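Local coordinates for triosephosphate isomerase (Trichomonas vaginalis, PDB 4O4V), which probably interconverts D-glyceraldehyde 3-phosphate and dihydroxyacetone phosphate, a step of glycolysis and gluconeogenesis, and forms a homodimer, at residues I192-A195 / I201-K204. Numbering follows the deposited sequence.
Sequences ILAA and IANK
The methyl group of Ala202 presses on the backbone of Ala194, with Ala202 CB 3.6 Å from Ala194 N. It points toward the helix that carries Leu193 and Ala194. Ala202 CB also lies 3.8 Å from Ala194 CB and 4.0 Å from Leu193 CB. This is the tight part of the contact. One methyl sits against two successive residues of a helix, and no hydrogen bond crosses between the segments. The small side chains let the backbones come close: Ala194 CA and Ala202 CA are 5.0 Å apart.

Leu193 comes from the other side and meets Ala202 mainly through its CB. Its CG is turned anti to its own carbonyl carbon (chi1 -65°), which carries the branched end past the alanine at a looser distance. The side chain, itself buried, also touches Trp158 and Val205. Ile201 also packs on Trp158. It comes less close to Leu193, with Ile201 CG2 5.1 Å from Leu193 CD1.

The two helices belong to one beta-alpha-beta crossover of the TIM barrel. Strand 161-165 leads into helix 179-197, the chain turns into the short helix 199-204, and the neighbouring parallel strand 207-209 follows. The contact therefore lies where the chain turns back into the barrel, at the end where the strands begin. In this fold the active site is at the other end of the strands.

Toward solvent the packing thins. Ala194 is partly exposed, and its methyl lies beside that of Ala202 rather than pointing into the second segment. Ala195 and Asn203 are exposed and do not touch across the contact. Arg190 NH1, also on helix 179-197, donates to Ala202 O, a polar link between the two helices. The exposed Lys204 forms a salt bridge from NZ to Asp159 OD1.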
ATOM      1  N   ILE A 192      24.346  17.814  11.018  1.00 10.41           N
ATOM      2  CA  ILE A 192      24.625  16.382  11.061  1.00 12.15           C
ATOM      3  C   ILE A 192      25.203  15.929   9.707  1.00 10.50           C
ATOM      4  O   ILE A 192      26.197  15.200   9.644  1.00 12.12           O
ATOM      5  CB  ILE A 192      23.357  15.587  11.394  1.00 12.42           C
ATOM      6  CG1 ILE A 192      22.905  15.843  12.838  1.00 14.70           C
ATOM      7  CG2 ILE A 192      23.579  14.094  11.152  1.00 14.68           C
ATOM      8  CD1 ILE A 192      21.432  15.579  13.083  1.00 16.44           C
ATOM      9  N   LEU A 193      24.546  16.317   8.619  1.00  9.73           N
ATOM     10  CA  LEU A 193      25.076  15.998   7.302  1.00 10.81           C
ATOM     11  C   LEU A 193      26.499  16.511   7.155  1.00 10.03           C
ATOM     12  O   LEU A 193      27.387  15.791   6.690  1.00 11.55           O
ATOM     13  CB  LEU A 193      24.218  16.585   6.179  1.00 10.98           C
ATOM     14  CG  LEU A 193      22.802  16.032   6.064  1.00 10.44           C
ATOM     15  CD1 LEU A 193      22.088  16.767   4.942  1.00 12.01           C
ATOM     16  CD2 LEU A 193      22.809  14.527   5.794  1.00 12.54           C
ATOM     17  N   ALA A 194      26.754  17.753   7.548  1.00 10.03           N
ATOM     18  CA  ALA A 194      28.080  18.311   7.368  1.00 12.10           C
ATOM     19  C   ALA A 194      29.121  17.502   8.124  1.00 12.25           C
ATOM     20  O   ALA A 194      30.202  17.220   7.593  1.00 13.48           O
ATOM     21  CB  ALA A 194      28.121  19.765   7.793  1.00 11.36           C
ATOM     22  N   ALA A 195      28.788  17.075   9.330  1.00 11.25           N
ATOM     23  CA  ALA A 195      29.726  16.358  10.200  1.00 14.41           C
ATOM     24  C   ALA A 195      29.944  14.929   9.726  1.00 13.99           C
ATOM     25  O   ALA A 195      31.057  14.386   9.889  1.00 16.21           O
ATOM     26  CB  ALA A 195      29.226  16.360  11.619  1.00 15.83           C
ATOM     27  N   ILE A 201      27.965  18.044   0.451  1.00 12.09           N
ATOM     28  CA  ILE A 201      26.657  17.413   0.488  1.00 12.67           C
ATOM     29  C   ILE A 201      25.701  18.243   1.339  1.00 11.14           C
ATOM     30  O   ILE A 201      24.544  18.487   0.917  1.00 11.60           O
ATOM     31  CB  ILE A 201      26.777  15.953   0.965  1.00 14.24           C
ATOM     32  CG1 ILE A 201      27.456  15.122  -0.134  1.00 16.59           C
ATOM     33  CG2 ILE A 201      25.385  15.357   1.320  1.00 13.34           C
ATOM     34  CD1 ILE A 201      27.909  13.738   0.308  1.00 18.41           C
ATOM     35  N   ALA A 202      26.121  18.687   2.518  1.00 10.23           N
ATOM     36  CA  ALA A 202      25.244  19.459   3.378  1.00  9.41           C
ATOM     37  C   ALA A 202      24.758  20.704   2.674  1.00 10.13           C
ATOM     38  O   ALA A 202      23.596  21.141   2.908  1.00 10.56           O
ATOM     39  CB  ALA A 202      25.963  19.803   4.655  1.00 10.22           C
ATOM     40  N   ASN A 203      25.595  21.318   1.854  1.00  9.20           N
ATOM     41  CA  ASN A 203      25.220  22.552   1.187  1.00  9.15           C
ATOM     42  C   ASN A 203      24.269  22.357   0.018  1.00  9.34           C
ATOM     43  O   ASN A 203      23.669  23.347  -0.431  1.00 10.94           O
ATOM     44  CB  ASN A 203      26.460  23.328   0.712  1.00 10.24           C
ATOM     45  CG  ASN A 203      27.090  24.105   1.833  1.00  9.90           C
ATOM     46  OD1 ASN A 203      26.391  24.596   2.710  1.00 12.36           O
ATOM     47  ND2 ASN A 203      28.410  24.167   1.863  1.00 11.75           N
ATOM     48  N   LYS A 204      24.154  21.143  -0.490  1.00  9.08           N
ATOM     49  CA  LYS A 204      23.268  20.904  -1.639  1.00  9.95           C
ATOM     50  C   LYS A 204      21.956  20.229  -1.280  1.00  9.51           C
ATOM     51  O   LYS A 204      20.979  20.355  -2.026  1.00 10.65           O
ATOM     52  CB  LYS A 204      23.983  20.147  -2.767  1.00 11.65           C
ATOM     53  CG  LYS A 204      24.259  18.730  -2.519  1.00 16.01           C
ATOM     54  CD  LYS A 204      25.042  18.140  -3.719  1.00 21.30           C
ATOM     55  CE  LYS A 204      25.285  16.639  -3.614  1.00 21.28           C
ATOM     56  NZ  LYS A 204      26.132  16.175  -4.769  1.00 24.29           N
TER